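Local coordinates for flagellar biosynthesis protein FlhF (Bacillus subtilis, PDB 2PX0) that binds GTP as a signal-recognition-particle-type GTPase, forms a homodimer with the nucleotide bound, and is necessary for building the bacterial flagellum, at residues Lys98-Ile103 / Ile282-Pro287; Ser105-Leu110 / Asp184-Asp189; Gln215-Leu220 / Gln243-Lys248. One frame throughout, in Å; residues are numbered along the deposited sequence.

In the fold
From the N terminus, the chain passes through helices 41-51, 56-71 and 81-90 into 98-103, which opens contact 1. The long loop it opens closes at 282-287, where the last helix, 287-294, begins, so contacts 2 and 3 are both nested inside it. Contact 2 pairs strand 107-112 with strand 185-189 and closes before contact 3 opens; contact 3 then joins strands 214-221 and 243-247. Contacts 2 and 3, about 13 Å apart between centres, belong to one parallel sheet in which strands 107-112 and 214-221 are neighbours. Contact 1 reaches both: I103 packs on H185, I108 and F187, and Q215 and Q243 probably hydrogen-bond to backbone oxygens of 98-103.

Contact 1: Lys98-Ile103 / Ile282-Pro287; sequences KWQEPI and IQTVSP
W99 holds its CG beside the backbone N and anti to the carbonyl carbon (chi1 -71°), which starts the indole off toward P287, while Q100 runs extended beyond CG, its CD anti to CA (chi2 176°), which carries the amide out toward T284. The proline ring lies over one face of the indole. Its CG stands 3.2 Å from the centroid of W99's five-membered ring and almost on the ring normal, a CH-pi contact, and the two side chains slide past each other in opposite directions. Carbonyl carbon C of S286 sits over the same indole face, nearer the rim. In the plane of the indole and at its edge, V285 CG2 approaches W99 CZ3 to 3.6 Å. NE1 of W99 makes a weak hydrogen bond to P94 O. An alanine in place of W99 would probably leave P287 CG without its aromatic partner and open a gap beside V285 CG2.

Next along the chain, Q100 crosses T284 at about a right angle. Its NE2 donates to T284 OG1 at 3.1 Å, with the hydroxyl oxygen close to the amide plane; T284 OG1 also has a weak bond to G270 O. The other branch of the amide faces S286, Q100 OE1 lying 3.7 Å from S286 CB. The hydroxyl of S286 serves a different end: OG bonds G289 N, so this serine is the N-cap of helix 287-294, whose first residue is the proline under the indole.

What meets here is the connector that leads from helix 81-90 to strand 107-112 and the capped start of the C-terminal helix. Such packing of the final helix beside the link between the N-terminal helices and the nucleotide-binding domain is a feature of the NG unit of SRP GTPases.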
loop_
_atom_site.group_PDB
_atom_site.type_symbol
_atom_site.label_atom_id
_atom_site.label_comp_id
_atom_site.label_asym_id
_atom_site.label_seq_id
_atom_site.Cartn_x
_atom_site.Cartn_y
_atom_site.Cartn_z
ATOM N N LYS A 98 1.810 15.693 21.462
ATOM C CA LYS A 98 1.579 15.797 20.037
ATOM C C LYS A 98 0.869 14.567 19.464
ATOM O O LYS A 98 0.596 14.506 18.266
ATOM C CB LYS A 98 2.897 16.037 19.303
ATOM C CG LYS A 98 3.051 17.450 18.763
ATOM C CD LYS A 98 3.252 18.455 19.885
ATOM C CE LYS A 98 4.624 18.286 20.536
ATOM N NZ LYS A 98 4.823 19.188 21.709
ATOM N N TRP A 99 0.583 13.584 20.313
ATOM C CA TRP A 99 -0.115 12.379 19.873
ATOM C C TRP A 99 -1.562 12.393 20.389
ATOM O O TRP A 99 -1.960 13.268 21.168
ATOM C CB TRP A 99 0.562 11.129 20.419
ATOM C CG TRP A 99 1.899 10.778 19.839
ATOM C CD1 TRP A 99 3.042 11.542 19.846
ATOM C CD2 TRP A 99 2.274 9.509 19.279
ATOM N NE1 TRP A 99 4.105 10.818 19.332
ATOM C CE2 TRP A 99 3.659 9.573 18.972
ATOM C CE3 TRP A 99 1.572 8.326 19.001
ATOM C CZ2 TRP A 99 4.350 8.499 18.419
ATOM C CZ3 TRP A 99 2.259 7.259 18.451
ATOM C CH2 TRP A 99 3.634 7.353 18.161
ATOM N N GLN A 100 -2.342 11.412 19.941
ATOM C CA GLN A 100 -3.734 11.246 20.364
ATOM C C GLN A 100 -4.634 12.481 20.484
ATOM O O GLN A 100 -5.411 12.615 21.435
ATOM C CB GLN A 100 -3.769 10.471 21.683
ATOM C CG GLN A 100 -3.364 9.034 21.525
ATOM C CD GLN A 100 -3.303 8.305 22.844
ATOM O OE1 GLN A 100 -2.435 8.584 23.671
ATOM N NE2 GLN A 100 -4.225 7.359 23.055
ATOM N N GLU A 101 -4.540 13.376 19.517
ATOM C CA GLU A 101 -5.388 14.552 19.515
ATOM C C GLU A 101 -6.775 14.025 19.158
ATOM O O GLU A 101 -7.000 13.581 18.042
ATOM C CB GLU A 101 -4.898 15.518 18.437
ATOM C CG GLU A 101 -5.585 16.866 18.389
ATOM C CD GLU A 101 -5.129 17.693 17.194
ATOM O OE1 GLU A 101 -5.642 17.464 16.071
ATOM O OE2 GLU A 101 -4.242 18.563 17.372
ATOM N N PRO A 102 -7.720 14.045 20.102
ATOM C CA PRO A 102 -9.073 13.553 19.819
ATOM C C PRO A 102 -9.793 14.393 18.776
ATOM O O PRO A 102 -9.330 15.468 18.395
ATOM C CB PRO A 102 -9.758 13.657 21.169
ATOM C CG PRO A 102 -9.152 14.891 21.731
ATOM C CD PRO A 102 -7.669 14.666 21.433
ATOM N N ILE A 103 -10.935 13.905 18.317
ATOM C CA ILE A 103 -11.716 14.641 17.334
ATOM C C ILE A 103 -12.539 15.730 18.031
ATOM O O ILE A 103 -13.375 15.432 18.887
ATOM C CB ILE A 103 -12.639 13.685 16.547
ATOM C CG1 ILE A 103 -11.850 13.078 15.384
ATOM C CG2 ILE A 103 -13.879 14.418 16.051
ATOM C CD1 ILE A 103 -12.670 12.206 14.478
ATOM N N ILE A 282 -10.343 -0.049 14.641
ATOM C CA ILE A 282 -9.713 1.264 14.708
ATOM C C ILE A 282 -9.245 1.443 16.142
ATOM O O ILE A 282 -9.854 0.897 17.058
ATOM C CB ILE A 282 -10.691 2.377 14.349
ATOM C CG1 ILE A 282 -9.998 3.721 14.471
ATOM C CG2 ILE A 282 -11.895 2.327 15.263
ATOM C CD1 ILE A 282 -8.801 3.833 13.594
ATOM N N GLN A 283 -8.164 2.191 16.342
ATOM C CA GLN A 283 -7.612 2.384 17.686
ATOM C C GLN A 283 -6.712 3.585 17.825
ATOM O O GLN A 283 -6.399 4.263 16.854
ATOM C CB GLN A 283 -6.804 1.166 18.103
ATOM C CG GLN A 283 -5.743 0.817 17.114
ATOM C CD GLN A 283 -4.787 -0.230 17.636
ATOM O OE1 GLN A 283 -4.038 0.027 18.576
ATOM N NE2 GLN A 283 -4.807 -1.420 17.031
ATOM N N THR A 284 -6.273 3.814 19.059
ATOM C CA THR A 284 -5.397 4.939 19.383
ATOM C C THR A 284 -4.177 4.493 20.212
ATOM O O THR A 284 -4.279 3.572 21.025
ATOM C CB THR A 284 -6.180 5.994 20.146
ATOM O OG1 THR A 284 -5.421 7.197 20.184
ATOM C CG2 THR A 284 -6.451 5.528 21.559
ATOM N N VAL A 285 -3.026 5.134 20.008
ATOM C CA VAL A 285 -1.809 4.750 20.730
ATOM C C VAL A 285 -1.008 5.938 21.220
ATOM O O VAL A 285 -1.190 7.054 20.746
ATOM C CB VAL A 285 -0.863 3.904 19.846
ATOM C CG1 VAL A 285 -1.604 2.709 19.295
ATOM C CG2 VAL A 285 -0.321 4.741 18.712
ATOM N N SER A 286 -0.100 5.671 22.155
ATOM C CA SER A 286 0.778 6.685 22.745
ATOM C C SER A 286 2.248 6.446 22.363
ATOM O O SER A 286 2.645 5.326 22.057
ATOM C CB SER A 286 0.672 6.620 24.262
ATOM O OG SER A 286 1.196 5.386 24.735
ATOM N N PRO A 287 3.079 7.498 22.396
ATOM C CA PRO A 287 4.490 7.319 22.048
ATOM C C PRO A 287 5.035 6.024 22.620
ATOM O O PRO A 287 5.410 5.125 21.871
ATOM C CB PRO A 287 5.145 8.550 22.656
ATOM C CG PRO A 287 4.113 9.600 22.389
ATOM C CD PRO A 287 2.813 8.894 22.785
#

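Contact 2: Ser105-Leu110 / Asp184-Asp189; sequences SKYIVL and DHVFVD
Strands 107-110 and 185-189 run parallel, their axes 4.6 Å apart at closest and 18° from each other, with Y107 beside V186, I108 beside F187 and V109 beside V188. They are neighbours in the parallel sheet at the heart of the P-loop GTPase fold. The backbone ladder is clearest in the middle: I108 N bonds V186 O at 2.8 Å in an almost straight line, and I108 O receives V188 N. The next rung, L110 N to V188 O, is weak.

On one face of the sheet lie Y107, V109, V186 and V188. V186 has CG2 anti to its own carbonyl carbon, which puts that methyl 3.6 Å from Y107 CE1 as the two side chains lie alongside and point the same way. V109 and V188 repeat the pattern, CG2 of V109 resting 3.8 Å from V188 CB. The tyrosine ring also has a cation-pi partner in K177.

I108 and F187 point from the opposite face, where helix 118-132 packs on F187 through L122 and S129. Here I108 CB meets F187 CD2 at 3.9 Å, and I108 CG1 lies close to CE2 of the same ring. Before the regular pairing begins, the K106 chain passes over D184 O with its methylenes, and its ammonium goes on to S181 O rather than to the carboxylate of D184, whose OD2 takes K136 N.

At the far end D189 opens the DTAGR sequence, the G3 motif of SRP GTPases and part of the GTP site by similarity. Its side chain comes to about 4 Å from the bound magnesium ion at nearest atoms, and its OD2 is hydrogen-bonded to T119 OG1.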
loop_
_atom_site.group_PDB
_atom_site.type_symbol
_atom_site.label_atom_id
_atom_site.label_comp_id
_atom_site.label_asym_id
_atom_site.label_seq_id
_atom_site.Cartn_x
_atom_site.Cartn_y
_atom_site.Cartn_z
ATOM N N SER A 105 -12.875 19.587 16.309
ATOM C CA SER A 105 -13.374 20.458 15.252
ATOM C C SER A 105 -14.646 19.955 14.581
ATOM O O SER A 105 -14.993 18.776 14.656
ATOM C CB SER A 105 -12.291 20.665 14.190
ATOM O OG SER A 105 -11.129 21.232 14.767
ATOM N N LYS A 106 -15.334 20.873 13.917
ATOM C CA LYS A 106 -16.572 20.560 13.232
ATOM C C LYS A 106 -16.292 19.884 11.899
ATOM O O LYS A 106 -17.131 19.140 11.382
ATOM C CB LYS A 106 -17.370 21.848 13.020
ATOM C CG LYS A 106 -18.665 21.683 12.239
ATOM C CD LYS A 106 -19.534 22.929 12.345
ATOM C CE LYS A 106 -19.996 23.140 13.797
ATOM N NZ LYS A 106 -20.932 24.289 13.949
ATOM N N TYR A 107 -15.108 20.133 11.347
ATOM C CA TYR A 107 -14.741 19.554 10.063
ATOM C C TYR A 107 -13.537 18.629 10.174
ATOM O O TYR A 107 -12.471 19.029 10.641
ATOM C CB TYR A 107 -14.470 20.680 9.075
ATOM C CG TYR A 107 -15.618 21.658 9.013
ATOM C CD1 TYR A 107 -16.782 21.359 8.300
ATOM C CD2 TYR A 107 -15.567 22.861 9.717
ATOM C CE1 TYR A 107 -17.865 22.234 8.295
ATOM C CE2 TYR A 107 -16.645 23.740 9.720
ATOM C CZ TYR A 107 -17.788 23.420 9.010
ATOM O OH TYR A 107 -18.858 24.283 9.042
ATOM N N ILE A 108 -13.725 17.386 9.741
ATOM C CA ILE A 108 -12.673 16.377 9.786
ATOM C C ILE A 108 -12.257 15.995 8.368
ATOM O O ILE A 108 -13.043 15.421 7.612
ATOM C CB ILE A 108 -13.161 15.110 10.517
ATOM C CG1 ILE A 108 -13.658 15.468 11.921
ATOM C CG2 ILE A 108 -12.050 14.082 10.578
ATOM C CD1 ILE A 108 -12.614 16.115 12.819
ATOM N N VAL A 109 -11.017 16.306 8.012
ATOM C CA VAL A 109 -10.520 16.002 6.677
ATOM C C VAL A 109 -9.448 14.907 6.639
ATOM O O VAL A 109 -8.537 14.872 7.478
ATOM C CB VAL A 109 -9.976 17.286 6.003
ATOM C CG1 VAL A 109 -9.263 16.951 4.695
ATOM C CG2 VAL A 109 -11.125 18.248 5.747
ATOM N N LEU A 110 -9.573 14.008 5.666
ATOM C CA LEU A 110 -8.614 12.926 5.503
ATOM C C LEU A 110 -8.098 12.870 4.072
ATOM O O LEU A 110 -8.876 12.705 3.133
ATOM C CB LEU A 110 -9.244 11.578 5.831
ATOM C CG LEU A 110 -9.889 11.245 7.172
ATOM C CD1 LEU A 110 -9.644 9.754 7.427
ATOM C CD2 LEU A 110 -9.309 12.079 8.299
ATOM N N ASP A 184 -22.456 19.009 14.369
ATOM C CA ASP A 184 -21.296 18.933 15.241
ATOM C C ASP A 184 -20.053 18.710 14.401
ATOM O O ASP A 184 -19.221 19.603 14.229
ATOM C CB ASP A 184 -21.425 17.776 16.231
ATOM C CG ASP A 184 -22.619 17.919 17.140
ATOM O OD1 ASP A 184 -22.861 19.039 17.646
ATOM O OD2 ASP A 184 -23.315 16.905 17.358
ATOM N N HIS A 185 -19.947 17.499 13.871
ATOM C CA HIS A 185 -18.815 17.107 13.053
ATOM C C HIS A 185 -19.214 16.831 11.612
ATOM O O HIS A 185 -20.301 16.313 11.330
ATOM C CB HIS A 185 -18.169 15.865 13.653
ATOM C CG HIS A 185 -17.681 16.064 15.052
ATOM N ND1 HIS A 185 -17.408 15.016 15.903
ATOM C CD2 HIS A 185 -17.412 17.194 15.747
ATOM C CE1 HIS A 185 -16.994 15.491 17.064
ATOM N NE2 HIS A 185 -16.988 16.808 16.995
ATOM N N VAL A 186 -18.320 17.184 10.699
ATOM C CA VAL A 186 -18.549 16.966 9.284
ATOM C C VAL A 186 -17.328 16.214 8.758
ATOM O O VAL A 186 -16.216 16.749 8.715
ATOM C CB VAL A 186 -18.687 18.290 8.548
ATOM C CG1 VAL A 186 -19.180 18.041 7.142
ATOM C CG2 VAL A 186 -19.620 19.202 9.305
ATOM N N PHE A 187 -17.536 14.964 8.371
ATOM C CA PHE A 187 -16.446 14.149 7.866
ATOM C C PHE A 187 -16.246 14.279 6.353
ATOM O O PHE A 187 -17.087 13.851 5.553
ATOM C CB PHE A 187 -16.671 12.689 8.273
ATOM C CG PHE A 187 -16.707 12.483 9.764
ATOM C CD1 PHE A 187 -17.856 12.782 10.497
ATOM C CD2 PHE A 187 -15.572 12.051 10.451
ATOM C CE1 PHE A 187 -17.877 12.656 11.899
ATOM C CE2 PHE A 187 -15.585 11.925 11.854
ATOM C CZ PHE A 187 -16.740 12.231 12.576
ATOM N N VAL A 188 -15.125 14.899 5.979
ATOM C CA VAL A 188 -14.770 15.110 4.578
ATOM C C VAL A 188 -13.786 14.065 4.067
ATOM O O VAL A 188 -12.731 13.855 4.660
ATOM C CB VAL A 188 -14.134 16.482 4.371
ATOM C CG1 VAL A 188 -13.862 16.696 2.894
ATOM C CG2 VAL A 188 -15.039 17.560 4.912
ATOM N N ASP A 189 -14.145 13.426 2.958
ATOM C CA ASP A 189 -13.333 12.388 2.317
ATOM C C ASP A 189 -12.708 13.071 1.097
ATOM O O ASP A 189 -13.276 14.029 0.570
ATOM C CB ASP A 189 -14.252 11.214 1.915
ATOM C CG ASP A 189 -13.498 10.012 1.324
ATOM O OD1 ASP A 189 -12.271 9.900 1.527
ATOM O OD2 ASP A 189 -14.152 9.161 0.664
#

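Contact 3: Gln215-Leu220 / Gln243-Lys248; sequences QSFLVL and QYIFTK. With GNP (phosphoaminophosphonic acid-guanylate ester), chain J.
A beta-alpha-beta crossover, strand 214-221 to helix 226-232 to strand 243-247, sets L218 and L220 beside Y244 and F246 on one face of the parallel sheet and F217 and V219 beside Q243 and I245 on the other. Three backbone bonds hold the strands. I245 N reaches L218 O at 3.0 Å from above the carbonyl plane, L220 N approaches I245 O nearly in line with its C=O bond, and L220 O takes T247 N in its carbonyl plane.

On the leucine face, L218 CD2 comes in at the edge of the tyrosine ring, near its plane, 3.4 Å from Y244 CE1. L220 CB meets F246 CE1 at 4.0 Å, and helix 256-263 packs on both aromatic residues. On the other face I245 holds CD1 anti to CA (chi2 -179°), and that methyl touches F217 CB at 3.6 Å, while V219 CG2 leans on I245 CB. Q243 CB lies 3.5 Å from F217 CE1; its amide turns elsewhere, NE2 bonding K98 O.

Past the last rung the chain enters the nucleotide pocket. T247 OG1 bonds A116 O of the P-loop. K248 lays an extended side chain from the guanine toward the ribose: CG is 4.0 Å from C5 of GNP and CE 3.5 Å from its O4'. The backbone K248 N makes a weak bond to O6 of GNP, at 3.5 Å, and is also hydrogen-bonded to T273 OG1. Strand 243-247 runs out into T247-D250, the TKID sequence that is consistent with the G4 motif by which GTPases of this fold recognise guanine.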
loop_
_atom_site.group_PDB
_atom_site.type_symbol
_atom_site.label_atom_id
_atom_site.label_comp_id
_atom_site.label_asym_id
_atom_site.label_seq_id
_atom_site.Cartn_x
_atom_site.Cartn_y
_atom_site.Cartn_z
ATOM N N GLN A 215 -9.703 20.180 11.017
ATOM C CA GLN A 215 -8.761 19.327 11.752
ATOM C C GLN A 215 -8.349 18.171 10.814
ATOM O O GLN A 215 -8.901 17.072 10.903
ATOM C CB GLN A 215 -9.450 18.774 13.011
ATOM C CG GLN A 215 -8.551 18.002 13.972
ATOM C CD GLN A 215 -9.303 17.534 15.208
ATOM O OE1 GLN A 215 -9.991 18.322 15.860
ATOM N NE2 GLN A 215 -9.169 16.256 15.542
ATOM N N SER A 216 -7.379 18.427 9.934
ATOM C CA SER A 216 -6.911 17.447 8.946
ATOM C C SER A 216 -6.073 16.275 9.455
ATOM O O SER A 216 -5.372 16.382 10.463
ATOM C CB SER A 216 -6.138 18.163 7.841
ATOM O OG SER A 216 -5.024 18.864 8.379
ATOM N N PHE A 217 -6.135 15.166 8.716
ATOM C CA PHE A 217 -5.441 13.927 9.071
ATOM C C PHE A 217 -4.775 13.261 7.871
ATOM O O PHE A 217 -5.468 12.759 6.988
ATOM C CB PHE A 217 -6.448 12.946 9.663
ATOM C CG PHE A 217 -6.957 13.339 11.018
ATOM C CD1 PHE A 217 -6.224 13.033 12.161
ATOM C CD2 PHE A 217 -8.163 14.025 11.147
ATOM C CE1 PHE A 217 -6.680 13.400 13.404
ATOM C CE2 PHE A 217 -8.632 14.399 12.380
ATOM C CZ PHE A 217 -7.888 14.086 13.520
ATOM N N LEU A 218 -3.443 13.225 7.854
ATOM C CA LEU A 218 -2.723 12.625 6.740
ATOM C C LEU A 218 -2.735 11.101 6.837
ATOM O O LEU A 218 -2.164 10.520 7.757
ATOM C CB LEU A 218 -1.293 13.156 6.700
ATOM C CG LEU A 218 -0.376 12.559 5.623
ATOM C CD1 LEU A 218 -0.902 12.846 4.221
ATOM C CD2 LEU A 218 1.003 13.145 5.777
ATOM N N VAL A 219 -3.371 10.449 5.871
ATOM C CA VAL A 219 -3.485 8.997 5.885
ATOM C C VAL A 219 -2.440 8.196 5.112
ATOM O O VAL A 219 -2.439 8.193 3.880
ATOM C CB VAL A 219 -4.896 8.577 5.394
ATOM C CG1 VAL A 219 -4.966 7.070 5.169
ATOM C CG2 VAL A 219 -5.939 9.004 6.425
ATOM N N LEU A 220 -1.568 7.500 5.840
ATOM C CA LEU A 220 -0.534 6.675 5.216
ATOM C C LEU A 220 -0.717 5.253 5.699
ATOM O O LEU A 220 -1.257 5.036 6.798
ATOM C CB LEU A 220 0.869 7.128 5.611
ATOM C CG LEU A 220 1.338 8.540 5.301
ATOM C CD1 LEU A 220 2.757 8.647 5.767
ATOM C CD2 LEU A 220 1.237 8.847 3.836
ATOM N N GLN A 243 -2.593 15.495 12.814
ATOM C CA GLN A 243 -2.143 14.184 13.267
ATOM C C GLN A 243 -1.797 13.299 12.087
ATOM O O GLN A 243 -1.665 13.767 10.965
ATOM C CB GLN A 243 -3.249 13.495 14.067
ATOM C CG GLN A 243 -3.659 14.195 15.340
ATOM C CD GLN A 243 -2.662 13.972 16.440
ATOM O OE1 GLN A 243 -2.459 12.839 16.896
ATOM N NE2 GLN A 243 -2.021 15.054 16.878
ATOM N N TYR A 244 -1.687 12.006 12.358
ATOM C CA TYR A 244 -1.356 11.008 11.350
ATOM C C TYR A 244 -2.232 9.770 11.534
ATOM O O TYR A 244 -2.550 9.372 12.662
ATOM C CB TYR A 244 0.074 10.528 11.534
ATOM C CG TYR A 244 1.170 11.245 10.805
ATOM C CD1 TYR A 244 1.095 11.482 9.437
ATOM C CD2 TYR A 244 2.366 11.532 11.456
ATOM C CE1 TYR A 244 2.197 11.974 8.734
ATOM C CE2 TYR A 244 3.463 12.021 10.767
ATOM C CZ TYR A 244 3.376 12.235 9.411
ATOM O OH TYR A 244 4.479 12.694 8.749
ATOM N N ILE A 245 -2.590 9.133 10.428
ATOM C CA ILE A 245 -3.361 7.903 10.508
ATOM C C ILE A 245 -2.612 6.804 9.748
ATOM O O ILE A 245 -2.374 6.896 8.533
ATOM C CB ILE A 245 -4.773 8.087 9.960
ATOM C CG1 ILE A 245 -5.496 9.135 10.807
ATOM C CG2 ILE A 245 -5.534 6.780 10.036
ATOM C CD1 ILE A 245 -6.933 9.404 10.398
ATOM N N PHE A 246 -2.202 5.784 10.494
ATOM C CA PHE A 246 -1.481 4.669 9.923
ATOM C C PHE A 246 -2.419 3.495 9.881
ATOM O O PHE A 246 -2.901 3.031 10.905
ATOM C CB PHE A 246 -0.237 4.350 10.759
ATOM C CG PHE A 246 0.898 5.308 10.525
ATOM C CD1 PHE A 246 1.653 5.243 9.353
ATOM C CD2 PHE A 246 1.171 6.321 11.433
ATOM C CE1 PHE A 246 2.647 6.172 9.093
ATOM C CE2 PHE A 246 2.164 7.250 11.176
ATOM C CZ PHE A 246 2.901 7.176 10.004
ATOM N N THR A 247 -2.676 3.017 8.674
ATOM C CA THR A 247 -3.583 1.908 8.499
ATOM C C THR A 247 -2.879 0.571 8.304
ATOM O O THR A 247 -1.663 0.498 8.155
ATOM C CB THR A 247 -4.470 2.148 7.291
ATOM O OG1 THR A 247 -3.652 2.134 6.118
ATOM C CG2 THR A 247 -5.194 3.497 7.404
ATOM N N LYS A 248 -3.669 -0.491 8.333
ATOM C CA LYS A 248 -3.183 -1.834 8.100
ATOM C C LYS A 248 -2.023 -2.322 8.964
ATOM O O LYS A 248 -1.203 -3.137 8.512
ATOM C CB LYS A 248 -2.827 -1.960 6.617
ATOM C CG LYS A 248 -3.747 -1.130 5.737
ATOM C CD LYS A 248 -3.593 -1.459 4.276
ATOM C CE LYS A 248 -4.683 -0.748 3.484
ATOM N NZ LYS A 248 -4.703 -1.125 2.050
HETATM P PG GNP J . -8.776 5.605 -2.549
HETATM O O1G GNP J . -8.577 4.775 -3.769
HETATM O O2G GNP J . -10.133 6.341 -2.548
HETATM O O3G GNP J . -7.655 6.552 -2.313
HETATM N N3B GNP J . -8.841 4.408 -1.370
HETATM P PB GNP J . -9.084 4.796 0.215
HETATM O O1B GNP J . -7.927 5.471 0.773
HETATM O O2B GNP J . -10.418 5.479 0.267
HETATM O O3A GNP J . -9.148 3.262 0.755
HETATM P PA GNP J . -10.378 2.339 0.950
HETATM O O1A GNP J . -11.244 2.830 2.062
HETATM O O2A GNP J . -10.953 2.166 -0.444
HETATM O "O5'" GNP J . -9.758 1.038 1.403
HETATM C "C5'" GNP J . -8.874 0.333 0.529
HETATM C "C4'" GNP J . -8.638 -1.049 1.016
HETATM O "O4'" GNP J . -7.860 -1.194 2.157
HETATM C "C3'" GNP J . -9.960 -1.822 1.303
HETATM O "O3'" GNP J . -9.950 -3.116 0.695
HETATM C "C2'" GNP J . -9.984 -1.923 2.823
HETATM O "O2'" GNP J . -10.677 -3.030 3.314
HETATM C "C1'" GNP J . -8.523 -1.976 3.122
HETATM N N9 GNP J . -8.258 -1.465 4.487
HETATM C C8 GNP J . -8.526 -0.103 4.939
HETATM N N7 GNP J . -8.186 0.025 6.195
HETATM C C5 GNP J . -7.676 -1.313 6.566
HETATM C C6 GNP J . -7.150 -1.782 7.839
HETATM O O6 GNP J . -7.021 -1.204 8.846
HETATM N N1 GNP J . -6.770 -3.118 7.761
HETATM C C2 GNP J . -6.931 -3.791 6.553
HETATM N N2 GNP J . -6.478 -5.143 6.676
HETATM N N3 GNP J . -7.382 -3.447 5.412
HETATM C C4 GNP J . -7.746 -2.141 5.501
#